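Local atomic coordinates of mandelate racemase/muconate lactonizing enzyme (Polaromonas sp., PDB entry 3CB3), a protein that probably catalyses magnesium-assisted proton abstraction beside a carboxylate of an acid sugar, as in other mandelate racemase and muconate lactonizing enzymes of the enolase superfamily. Residues Leu235-Glu240 and Pro260-Glu265; Arg150-Ser155 and Gly180-Val185; Ile49-Ile54 and Gln61-Ser66; Pro314-Glu319 and Glu338-Leu343. All coordinates share one frame; numbering follows the deposited sequence.

Interaction 1: residues Leu235-Glu240 and Pro260-Glu265; sequences LVWIEE and PIATGE. With MG (magnesium ion), chain E; LGT (L-glucaric acid), chain G.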
# COMPACT_ATOMS: atom_id res chain seq x y z
N LEU A 235 -14.89 28.52 10.22
CA LEU A 235 -13.83 28.17 9.29
C LEU A 235 -14.45 27.34 8.17
O LEU A 235 -15.52 26.75 8.35
CB LEU A 235 -12.76 27.35 10.01
CG LEU A 235 -12.04 28.02 11.19
CD1 LEU A 235 -11.21 26.99 11.96
CD2 LEU A 235 -11.16 29.15 10.68
N VAL A 236 -13.81 27.31 7.00
CA VAL A 236 -14.32 26.51 5.89
C VAL A 236 -14.18 25.04 6.35
O VAL A 236 -15.07 24.22 6.13
CB VAL A 236 -13.52 26.74 4.59
CG1 VAL A 236 -14.10 25.88 3.46
CG2 VAL A 236 -13.57 28.22 4.21
N TRP A 237 -13.06 24.73 6.99
CA TRP A 237 -12.84 23.38 7.52
C TRP A 237 -11.66 23.27 8.47
O TRP A 237 -10.77 24.12 8.49
CB TRP A 237 -12.66 22.36 6.39
CG TRP A 237 -11.37 22.47 5.61
CD1 TRP A 237 -10.10 22.33 6.09
CD2 TRP A 237 -11.23 22.69 4.20
NE1 TRP A 237 -9.18 22.45 5.08
CE2 TRP A 237 -9.85 22.67 3.90
CE3 TRP A 237 -12.14 22.90 3.16
CZ2 TRP A 237 -9.35 22.86 2.61
CZ3 TRP A 237 -11.64 23.08 1.86
CH2 TRP A 237 -10.26 23.06 1.60
N ILE A 238 -11.67 22.21 9.27
CA ILE A 238 -10.60 21.88 10.20
C ILE A 238 -10.08 20.58 9.60
O ILE A 238 -10.78 19.56 9.59
CB ILE A 238 -11.14 21.62 11.62
CG1 ILE A 238 -11.67 22.92 12.23
CG2 ILE A 238 -10.03 21.05 12.50
CD1 ILE A 238 -12.41 22.73 13.53
N GLU A 239 -8.85 20.63 9.08
CA GLU A 239 -8.20 19.52 8.41
C GLU A 239 -7.29 18.64 9.28
O GLU A 239 -6.52 19.13 10.11
CB GLU A 239 -7.40 20.07 7.24
CG GLU A 239 -6.66 19.06 6.42
CD GLU A 239 -5.98 19.70 5.23
OE1 GLU A 239 -6.45 20.77 4.80
OE2 GLU A 239 -4.99 19.13 4.73
N GLU A 240 -7.38 17.33 9.04
CA GLU A 240 -6.58 16.33 9.74
C GLU A 240 -6.40 16.59 11.23
O GLU A 240 -5.27 16.69 11.72
CB GLU A 240 -5.20 16.19 9.09
CG GLU A 240 -5.22 15.51 7.72
CD GLU A 240 -3.96 14.70 7.45
OE1 GLU A 240 -2.89 15.30 7.20
OE2 GLU A 240 -4.04 13.44 7.50
N PRO A 260 -16.94 21.87 9.12
CA PRO A 260 -16.59 20.68 8.33
C PRO A 260 -15.24 20.13 8.73
O PRO A 260 -14.31 20.88 9.06
CB PRO A 260 -16.58 21.20 6.89
CG PRO A 260 -17.58 22.32 6.93
CD PRO A 260 -17.27 23.00 8.23
N ILE A 261 -15.14 18.80 8.72
CA ILE A 261 -13.91 18.11 9.03
C ILE A 261 -13.36 17.64 7.69
O ILE A 261 -14.09 17.05 6.89
CB ILE A 261 -14.16 16.87 9.92
CG1 ILE A 261 -14.79 17.29 11.25
CG2 ILE A 261 -12.86 16.12 10.14
CD1 ILE A 261 -13.92 18.22 12.07
N ALA A 262 -12.08 17.91 7.44
CA ALA A 262 -11.46 17.49 6.19
C ALA A 262 -10.29 16.54 6.44
O ALA A 262 -9.53 16.72 7.39
CB ALA A 262 -10.98 18.70 5.41
N THR A 263 -10.16 15.52 5.60
CA THR A 263 -9.05 14.58 5.73
C THR A 263 -9.00 13.63 4.55
O THR A 263 -9.96 13.55 3.78
CB THR A 263 -9.15 13.76 7.05
OG1 THR A 263 -8.03 12.87 7.14
CG2 THR A 263 -10.45 12.95 7.11
N GLY A 264 -7.87 12.96 4.38
CA GLY A 264 -7.73 12.00 3.30
C GLY A 264 -6.43 12.09 2.52
O GLY A 264 -6.06 11.15 1.83
N GLU A 265 -5.72 13.22 2.64
CA GLU A 265 -4.47 13.40 1.90
C GLU A 265 -3.45 12.27 2.05
O GLU A 265 -2.68 12.00 1.13
CB GLU A 265 -3.80 14.73 2.30
CG GLU A 265 -3.06 14.70 3.64
CD GLU A 265 -2.52 16.07 4.03
OE1 GLU A 265 -3.33 17.01 4.12
OE2 GLU A 265 -1.29 16.20 4.25
MG MG E . -3.03 18.93 5.02
O1A LGT G . -2.66 20.00 3.30
C1 LGT G . -1.46 20.09 2.98
O1B LGT G . -1.04 20.49 1.87
C2 LGT G . -0.38 19.69 4.04
O2 LGT G . -0.95 18.75 4.97
C3 LGT G . 0.88 19.10 3.39
O3 LGT G . 0.50 17.96 2.63
C4 LGT G . 2.01 18.67 4.39
O4 LGT G . 2.20 17.25 4.39
C5 LGT G . 3.39 19.32 4.14
O5 LGT G . 3.82 19.02 2.80
C6 LGT G . 3.37 20.85 4.36
O6A LGT G . 3.39 21.23 5.56
O6B LGT G . 3.31 21.60 3.37
O HOH W 1 -5.17 11.72 5.51
O HOH W 2 -6.34 12.93 9.25
O HOH W 3 -3.26 18.12 6.81
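E239 runs extended from its strand, CG anti to the backbone N (chi1 -180°), while E265 tucks CG between its backbone N and carbonyl carbon (chi1 78°); the two side chains cross at about a right angle and share one magnesium ion. E239 OE2 binds the ion at 2.0 Å and E265 OE1 at 2.1 Å. D213 of the adjoining strand 210-213, O1A and O2 of L-glucaric acid and a water complete six ligands. The second oxygens are also engaged: E265 OE2 accepts a bond from ligand O3 (3.0 Å), and E239 OE1 pairs with K182 and receives W237 NE1 on its anti lone pair (3.2 Å). The W237 indole in turn has A262 CB over its five-membered ring, 3.9 Å from the centroid, a CH-pi contact. A leucine in place of W237 would remove the indole, and E239 OE1 would probably lose one of its two partners and A262 CB its flat neighbour. The strands themselves, parallel in a beta-alpha-beta unit of the barrel, are joined by I238 N to P260 O, A262 N to I238 O and E240 N to A262 O. E239 OE2 and E265 OE1 lie 2.8 Å apart, a closeness the shared cation makes tolerable, and the chelated ion probably draws charge from the ligand carboxylate, consistent with stabilising an enolate-like intermediate.

Interaction 2: residues Arg150-Ser155 and Gly180-Val185; sequences RCYNTS and GIKLKV. With LGT (L-glucaric acid), chain G.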
# COMPACT_ATOMS: atom_id res chain seq x y z
N ARG A 150 -12.73 27.53 -6.79
CA ARG A 150 -12.29 28.30 -5.63
C ARG A 150 -10.92 27.80 -5.21
O ARG A 150 -10.69 26.59 -5.19
CB ARG A 150 -13.27 28.14 -4.47
CG ARG A 150 -14.71 28.45 -4.84
CD ARG A 150 -15.58 28.58 -3.60
NE ARG A 150 -15.32 29.84 -2.90
CZ ARG A 150 -15.96 30.23 -1.79
NH1 ARG A 150 -16.89 29.46 -1.26
NH2 ARG A 150 -15.66 31.39 -1.24
N CYS A 151 -10.01 28.71 -4.89
CA CYS A 151 -8.67 28.29 -4.49
C CYS A 151 -8.24 28.95 -3.19
O CYS A 151 -8.80 29.97 -2.77
CB CYS A 151 -7.66 28.61 -5.58
SG CYS A 151 -7.47 30.39 -5.89
N TYR A 152 -7.23 28.37 -2.55
CA TYR A 152 -6.71 28.92 -1.30
C TYR A 152 -5.23 28.58 -1.25
O TYR A 152 -4.73 27.86 -2.10
CB TYR A 152 -7.44 28.30 -0.11
CG TYR A 152 -7.18 26.81 0.06
CD1 TYR A 152 -6.19 26.35 0.93
CD2 TYR A 152 -7.91 25.87 -0.67
CE1 TYR A 152 -5.94 24.98 1.08
CE2 TYR A 152 -7.66 24.51 -0.53
CZ TYR A 152 -6.68 24.06 0.34
OH TYR A 152 -6.44 22.71 0.46
N ASN A 153 -4.53 29.12 -0.26
CA ASN A 153 -3.11 28.80 -0.11
C ASN A 153 -2.69 29.02 1.33
O ASN A 153 -3.50 29.43 2.16
CB ASN A 153 -2.25 29.60 -1.11
CG ASN A 153 -1.95 31.04 -0.66
OD1 ASN A 153 -2.51 31.55 0.30
ND2 ASN A 153 -1.04 31.70 -1.38
N THR A 154 -1.44 28.70 1.64
CA THR A 154 -0.92 28.85 3.00
C THR A 154 -0.06 30.10 3.09
O THR A 154 0.30 30.54 4.18
CB THR A 154 -0.03 27.66 3.40
OG1 THR A 154 1.08 27.58 2.51
CG2 THR A 154 -0.83 26.35 3.35
N SER A 155 0.24 30.67 1.92
CA SER A 155 1.07 31.87 1.84
C SER A 155 2.42 31.65 2.50
O SER A 155 2.96 32.54 3.16
CB SER A 155 0.35 33.05 2.48
OG SER A 155 -0.77 33.43 1.71
N GLY A 180 -8.75 32.07 -0.41
CA GLY A 180 -8.83 31.64 0.97
C GLY A 180 -7.45 31.39 1.53
O GLY A 180 -6.48 31.33 0.78
N ILE A 181 -7.36 31.26 2.85
CA ILE A 181 -6.08 31.02 3.50
C ILE A 181 -6.19 29.84 4.47
O ILE A 181 -7.12 29.77 5.26
CB ILE A 181 -5.63 32.26 4.32
CG1 ILE A 181 -5.52 33.49 3.40
CG2 ILE A 181 -4.29 31.97 4.99
CD1 ILE A 181 -4.40 33.41 2.36
N LYS A 182 -5.24 28.91 4.39
CA LYS A 182 -5.22 27.77 5.30
C LYS A 182 -4.08 27.99 6.28
O LYS A 182 -2.93 28.21 5.88
CB LYS A 182 -5.01 26.44 4.56
CG LYS A 182 -5.22 25.22 5.46
CD LYS A 182 -5.43 23.93 4.67
CE LYS A 182 -4.13 23.43 4.05
NZ LYS A 182 -4.41 22.26 3.15
N LEU A 183 -4.39 27.95 7.57
CA LEU A 183 -3.40 28.18 8.61
C LEU A 183 -3.05 26.89 9.36
O LEU A 183 -3.94 26.12 9.74
CB LEU A 183 -3.92 29.20 9.62
CG LEU A 183 -4.38 30.54 9.04
CD1 LEU A 183 -5.22 31.28 10.08
CD2 LEU A 183 -3.17 31.36 8.60
N LYS A 184 -1.76 26.67 9.57
CA LYS A 184 -1.35 25.49 10.30
C LYS A 184 -1.55 25.68 11.79
O LYS A 184 -1.24 26.74 12.34
CB LYS A 184 0.11 25.16 9.98
CG LYS A 184 0.29 24.59 8.58
CD LYS A 184 1.74 24.34 8.26
CE LYS A 184 1.87 23.59 6.95
NZ LYS A 184 1.16 22.28 7.01
N VAL A 185 -2.11 24.67 12.44
CA VAL A 185 -2.34 24.69 13.88
C VAL A 185 -1.89 23.34 14.40
O VAL A 185 -1.37 22.52 13.64
CB VAL A 185 -3.85 24.90 14.23
CG1 VAL A 185 -4.32 26.30 13.81
CG2 VAL A 185 -4.69 23.82 13.56
O1A LGT G . -2.66 20.00 3.30
C1 LGT G . -1.46 20.09 2.98
O1B LGT G . -1.04 20.49 1.87
C2 LGT G . -0.38 19.69 4.04
O2 LGT G . -0.95 18.75 4.97
C3 LGT G . 0.88 19.10 3.39
O3 LGT G . 0.50 17.96 2.63
C4 LGT G . 2.01 18.67 4.39
O4 LGT G . 2.20 17.25 4.39
C5 LGT G . 3.39 19.32 4.14
O5 LGT G . 3.82 19.02 2.80
C6 LGT G . 3.37 20.85 4.36
O6A LGT G . 3.39 21.23 5.56
O6B LGT G . 3.31 21.60 3.37
O HOH W 4 -0.70 29.68 6.46
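K182 lays its aliphatic chain against the Y152 ring and carries NZ past the ring edge to the ligand. NZ donates to O1A of L-glucaric acid at 2.9 Å and, weakly, to Y152 OH at 3.4 Å, lying in the plane of the phenol. The extended start of the chain, CG anti to the backbone N (chi1 -171°), runs CB and CD along the CD1-CE1 edge of the ring, K182 CD 3.8 Å from Y152 CE1; the bend at chi3 (74°) then directs CE and NZ to the ligand and to Y152 OH. E239 and E335 form salt bridges with the same nitrogen and so hold it beside O1A. Two residues on, K184 NZ reaches O6A at the other end of the ligand (2.9 Å). This lysine-x-lysine pair on strand 181-184 of the barrel is the KxK motif of mandelate racemase relatives. N153, following strand 148-152, makes the single bridge, to I181; strand 333-335 flanks 148-152. At the bridge N153 N donates to G180 O (3.1 Å) and K182 N to N153 O (2.9 Å). Glycine suits position 180, because a CB would come tight against Y152 CB. Water 4 adds a link by donating to both T154 O and K182 O. Farther from the ligand, N153 and I181 lie side by side, with N153 OD1 3.4 Å from I181 CD1. S155 OG donates to that same OD1, and S173 on helix 163-175 hydrogen-bonds both N153 ND2 and S155 OG. The Y152 ring also meets W237 edge-to-face.

Interaction 3: residues Ile49-Ile54 and Gln61-Ser66; sequences ILFAEI and QGLGFS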
# COMPACT_ATOMS: atom_id res chain seq x y z
N ILE A 49 9.75 13.26 -8.36
CA ILE A 49 8.65 13.17 -9.31
C ILE A 49 8.88 12.03 -10.29
O ILE A 49 9.98 11.88 -10.84
CB ILE A 49 8.48 14.48 -10.13
CG1 ILE A 49 8.10 15.64 -9.21
CG2 ILE A 49 7.40 14.30 -11.19
CD1 ILE A 49 9.29 16.31 -8.60
N LEU A 50 7.85 11.23 -10.51
CA LEU A 50 7.93 10.13 -11.47
C LEU A 50 7.15 10.57 -12.70
O LEU A 50 5.94 10.77 -12.63
CB LEU A 50 7.30 8.85 -10.89
CG LEU A 50 7.13 7.70 -11.89
CD1 LEU A 50 8.49 7.27 -12.42
CD2 LEU A 50 6.40 6.54 -11.23
N PHE A 51 7.84 10.76 -13.82
CA PHE A 51 7.19 11.17 -15.05
C PHE A 51 7.01 9.99 -15.99
O PHE A 51 7.90 9.15 -16.13
CB PHE A 51 8.01 12.24 -15.78
CG PHE A 51 7.78 13.64 -15.29
CD1 PHE A 51 6.53 14.23 -15.37
CD2 PHE A 51 8.84 14.38 -14.77
CE1 PHE A 51 6.33 15.55 -14.96
CE2 PHE A 51 8.66 15.70 -14.36
CZ PHE A 51 7.40 16.28 -14.45
N ALA A 52 5.85 9.93 -16.64
CA ALA A 52 5.55 8.87 -17.59
C ALA A 52 5.14 9.46 -18.95
O ALA A 52 4.31 10.36 -19.02
CB ALA A 52 4.44 7.99 -17.06
N GLU A 53 5.75 8.97 -20.02
CA GLU A 53 5.42 9.43 -21.37
C GLU A 53 5.02 8.21 -22.19
O GLU A 53 5.76 7.23 -22.26
CB GLU A 53 6.61 10.14 -22.01
CG GLU A 53 6.93 11.46 -21.34
CD GLU A 53 8.31 11.97 -21.70
OE1 GLU A 53 8.51 12.38 -22.87
OE2 GLU A 53 9.19 11.97 -20.81
N ILE A 54 3.84 8.28 -22.80
CA ILE A 54 3.33 7.19 -23.62
C ILE A 54 3.02 7.68 -25.04
O ILE A 54 2.46 8.76 -25.24
CB ILE A 54 2.04 6.61 -22.99
CG1 ILE A 54 2.36 6.04 -21.60
CG2 ILE A 54 1.45 5.53 -23.88
CD1 ILE A 54 1.16 5.49 -20.86
N GLN A 61 0.06 11.17 -27.99
CA GLN A 61 0.99 11.24 -26.87
C GLN A 61 0.33 11.62 -25.56
O GLN A 61 -0.65 12.37 -25.53
CB GLN A 61 2.10 12.24 -27.18
CG GLN A 61 2.94 11.91 -28.40
CD GLN A 61 4.13 12.83 -28.55
OE1 GLN A 61 4.89 12.74 -29.52
NE2 GLN A 61 4.32 13.73 -27.58
N GLY A 62 0.90 11.12 -24.47
CA GLY A 62 0.38 11.42 -23.15
C GLY A 62 1.48 11.61 -22.12
O GLY A 62 2.50 10.91 -22.16
N LEU A 63 1.29 12.56 -21.21
CA LEU A 63 2.26 12.83 -20.16
C LEU A 63 1.55 12.69 -18.82
O LEU A 63 0.46 13.23 -18.64
CB LEU A 63 2.82 14.25 -20.29
CG LEU A 63 3.71 14.68 -19.12
CD1 LEU A 63 5.02 13.91 -19.19
CD2 LEU A 63 3.97 16.19 -19.18
N GLY A 64 2.15 11.96 -17.89
CA GLY A 64 1.55 11.79 -16.59
C GLY A 64 2.60 11.82 -15.51
O GLY A 64 3.80 11.81 -15.80
N PHE A 65 2.18 11.85 -14.25
CA PHE A 65 3.16 11.87 -13.18
C PHE A 65 2.61 11.51 -11.83
O PHE A 65 1.41 11.60 -11.57
CB PHE A 65 3.81 13.26 -13.10
CG PHE A 65 2.91 14.33 -12.52
CD1 PHE A 65 2.87 14.55 -11.15
CD2 PHE A 65 2.11 15.11 -13.35
CE1 PHE A 65 2.04 15.55 -10.60
CE2 PHE A 65 1.29 16.11 -12.82
CZ PHE A 65 1.25 16.33 -11.44
N SER A 66 3.52 11.07 -10.97
CA SER A 66 3.22 10.75 -9.59
C SER A 66 4.37 11.40 -8.83
O SER A 66 5.25 12.01 -9.44
CB SER A 66 3.22 9.25 -9.33
OG SER A 66 2.73 9.00 -8.02
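F51 and F65 stand side by side on one face of a two-stranded hairpin, but their rings part company. F65 places CG between its backbone N and carbonyl carbon (chi1 73°), which swings its ring away and leaves CB as the neighbour of F51 CD1, at 3.7 Å. F51 keeps CG beside its own backbone N (chi1 -83°); G64 O lies at its ring edge, near the ring plane, and I49 CG2 rests 3.6 Å above one face, over the centre. Next along this face, L63 points the same way as E53 and leans its CD1 branch over toward strand 49-54, 3.8 Å from E53 CG and 3.6 Å from A52 O. The same methyl is a looser neighbour of the F51 ring. E53 continues outward to a salt bridge from OE2 to R19 on strand 15-27. The opposite face holds L50, A52 and I54 across from S66, G64 and G62. With two glycines here the surface is low, and helix 114-133 packs on A52 and I54, while helix 73-83 meets L50 and S66. The strands run antiparallel at 160°, their axes 4.6 Å apart, in the N-terminal capping domain of the enolase fold, where 61-68 is an outer strand of the chain's four-stranded antiparallel sheet. Six backbone bonds join L50 with S66, A52 with G64 and I54 with G62 in both directions. I49, F51 and E53 bond by their backbones to strand 15-27, and D128 takes L63 N. Cohesion within the pair thus comes from backbone bonds plus apolar side-chain packing.

Interaction 4: residues Pro314-Glu319 and Glu338-Leu343; sequences PHFAME and EWLEPL. With LGT (L-glucaric acid), chain G.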
# COMPACT_ATOMS: atom_id res chain seq x y z
N PRO A 314 -9.43 18.22 -3.20
CA PRO A 314 -8.24 17.46 -3.62
C PRO A 314 -6.98 17.98 -2.94
O PRO A 314 -6.87 19.17 -2.65
CB PRO A 314 -8.21 17.66 -5.13
CG PRO A 314 -9.67 17.78 -5.47
CD PRO A 314 -10.17 18.70 -4.38
N HIS A 315 -6.02 17.10 -2.70
CA HIS A 315 -4.78 17.49 -2.04
C HIS A 315 -3.61 17.66 -3.01
O HIS A 315 -3.33 16.77 -3.82
CB HIS A 315 -4.42 16.47 -0.96
CG HIS A 315 -3.02 16.62 -0.42
ND1 HIS A 315 -1.95 15.93 -0.94
CD2 HIS A 315 -2.52 17.42 0.55
CE1 HIS A 315 -0.85 16.29 -0.30
NE2 HIS A 315 -1.17 17.20 0.60
N PHE A 316 -2.93 18.80 -2.92
CA PHE A 316 -1.76 19.10 -3.75
C PHE A 316 -2.04 19.07 -5.26
O PHE A 316 -3.17 19.30 -5.69
CB PHE A 316 -0.65 18.11 -3.39
CG PHE A 316 0.73 18.55 -3.81
CD1 PHE A 316 1.21 19.82 -3.47
CD2 PHE A 316 1.57 17.69 -4.51
CE1 PHE A 316 2.50 20.22 -3.83
CE2 PHE A 316 2.86 18.08 -4.87
CZ PHE A 316 3.33 19.35 -4.53
N ALA A 317 -0.99 18.81 -6.04
CA ALA A 317 -1.03 18.73 -7.50
C ALA A 317 -2.17 19.47 -8.19
O ALA A 317 -3.01 18.86 -8.86
CB ALA A 317 -1.04 17.26 -7.93
N MET A 318 -2.19 20.79 -8.06
CA MET A 318 -3.23 21.60 -8.67
C MET A 318 -3.32 21.46 -10.18
O MET A 318 -4.41 21.48 -10.74
CB MET A 318 -3.05 23.08 -8.30
CG MET A 318 -1.71 23.67 -8.70
SD MET A 318 -1.68 25.45 -8.34
CE MET A 318 -0.33 25.98 -9.36
N GLU A 319 -2.17 21.31 -10.85
CA GLU A 319 -2.14 21.19 -12.30
C GLU A 319 -3.02 20.05 -12.80
O GLU A 319 -3.48 20.06 -13.94
CB GLU A 319 -0.71 21.00 -12.80
CG GLU A 319 0.21 22.20 -12.56
CD GLU A 319 0.79 22.27 -11.14
OE1 GLU A 319 0.30 21.55 -10.24
OE2 GLU A 319 1.74 23.05 -10.92
N GLU A 338 3.18 26.67 -5.59
CA GLU A 338 4.07 27.05 -6.67
C GLU A 338 5.17 26.00 -6.83
O GLU A 338 5.95 26.04 -7.78
CB GLU A 338 4.68 28.43 -6.40
CG GLU A 338 3.63 29.54 -6.36
CD GLU A 338 4.22 30.92 -6.48
OE1 GLU A 338 5.01 31.32 -5.59
OE2 GLU A 338 3.90 31.62 -7.47
N TRP A 339 5.19 25.04 -5.91
CA TRP A 339 6.19 23.97 -5.90
C TRP A 339 6.48 23.27 -7.23
O TRP A 339 7.64 23.14 -7.62
CB TRP A 339 5.81 22.90 -4.87
CG TRP A 339 5.79 23.39 -3.45
CD1 TRP A 339 5.92 24.69 -3.02
CD2 TRP A 339 5.58 22.60 -2.28
NE1 TRP A 339 5.79 24.74 -1.65
CE2 TRP A 339 5.57 23.48 -1.17
CE3 TRP A 339 5.38 21.23 -2.06
CZ2 TRP A 339 5.38 23.03 0.14
CZ3 TRP A 339 5.19 20.79 -0.75
CH2 TRP A 339 5.19 21.69 0.33
N LEU A 340 5.43 22.83 -7.92
CA LEU A 340 5.60 22.10 -9.18
C LEU A 340 5.76 22.95 -10.44
O LEU A 340 6.09 22.42 -11.50
CB LEU A 340 4.42 21.15 -9.38
CG LEU A 340 4.13 20.15 -8.26
CD1 LEU A 340 3.06 19.17 -8.71
CD2 LEU A 340 5.40 19.41 -7.89
N GLU A 341 5.56 24.25 -10.33
CA GLU A 341 5.66 25.13 -11.49
C GLU A 341 6.92 24.99 -12.35
O GLU A 341 6.82 24.97 -13.57
CB GLU A 341 5.49 26.59 -11.06
CG GLU A 341 4.09 26.89 -10.55
CD GLU A 341 3.88 28.36 -10.23
OE1 GLU A 341 2.70 28.75 -10.07
OE2 GLU A 341 4.87 29.11 -10.13
N PRO A 342 8.11 24.90 -11.73
CA PRO A 342 9.34 24.78 -12.52
C PRO A 342 9.39 23.58 -13.48
O PRO A 342 10.14 23.59 -14.45
CB PRO A 342 10.43 24.68 -11.45
CG PRO A 342 9.87 25.51 -10.33
CD PRO A 342 8.42 25.06 -10.30
N LEU A 343 8.58 22.57 -13.20
CA LEU A 343 8.57 21.37 -14.04
C LEU A 343 7.87 21.57 -15.38
O LEU A 343 8.14 20.83 -16.33
CB LEU A 343 7.87 20.23 -13.31
CG LEU A 343 8.38 19.79 -11.94
CD1 LEU A 343 7.36 18.85 -11.32
CD2 LEU A 343 9.74 19.11 -12.09
O1A LGT G . -2.66 20.00 3.30
C1 LGT G . -1.46 20.09 2.98
O1B LGT G . -1.04 20.49 1.87
C2 LGT G . -0.38 19.69 4.04
O2 LGT G . -0.95 18.75 4.97
C3 LGT G . 0.88 19.10 3.39
O3 LGT G . 0.50 17.96 2.63
C4 LGT G . 2.01 18.67 4.39
O4 LGT G . 2.20 17.25 4.39
C5 LGT G . 3.39 19.32 4.14
O5 LGT G . 3.82 19.02 2.80
C6 LGT G . 3.37 20.85 4.36
O6A LGT G . 3.39 21.23 5.56
O6B LGT G . 3.31 21.60 3.37
O HOH W 5 2.61 23.39 -8.01
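F316 and L340 come at each other from opposite directions, and each has more surface buried here than any other residue of the two segments. F316 CZ rests 3.9 Å from L340 CG, with both leucine methyls close to the same end of the ring. The ring gets there because CG is anti to the backbone N (chi1 -161°), pointing it at the loop. Its CE1 corner also meets the W339 indole, 3.5 Å from CE3, the ring planes lying obliquely at 61°. From the other side E319 approaches L340: its chain bends at chi2 (82°) and puts OE2 3.6 Å from L340 CB. Water 5 ties this carboxylate to the loop, donating to E319 OE2 at 3.1 Å and accepting from L340 N at 2.9 Å. The loop, a type I turn from E338 to E341 after strand 333-335, here packs against the start of helix 318-326, with A317 at its N-cap; both belong to the C-terminal ends of the barrel strands, where enolase-superfamily active sites lie. H315, just before F316, donates NE2 to O3 of L-glucaric acid (2.7 Å), with F316 CB over one face of its imidazole and D288 hydrogen-bonded to ND1. W339 reaches the same ligand, its CH2 3.6 Å from O6B. With an alanine in place of W339, F316 CE1 and O6B would lose the indole, and the phenyl ring would probably be freer to turn and that end of the ligand less closely confined. F337 meets F316 edge-to-face, and L340 also touches L25 of the capping sheet.

How the interactions relate
Along the chain the contacts close in series: interaction 3, then 2, 1 and 4. Interactions 1 and 2, centres about 12 Å apart, share the parallel barrel sheet and meet through the K182-E239 salt bridge. Interaction 4 lies about 20 Å from interaction 1, centre to centre, touching it where H315 packs on E265; with interaction 2, all three contact L-glucaric acid. Interaction 3 belongs to the capping domain, on the opposite side of the chain's centre from interactions 1 and 2. It touches interaction 4 alone, through L343 on I49 and F51, and through F65 on L340 and A317, so both segments of interaction 4 link the barrel's ligand site to the cap.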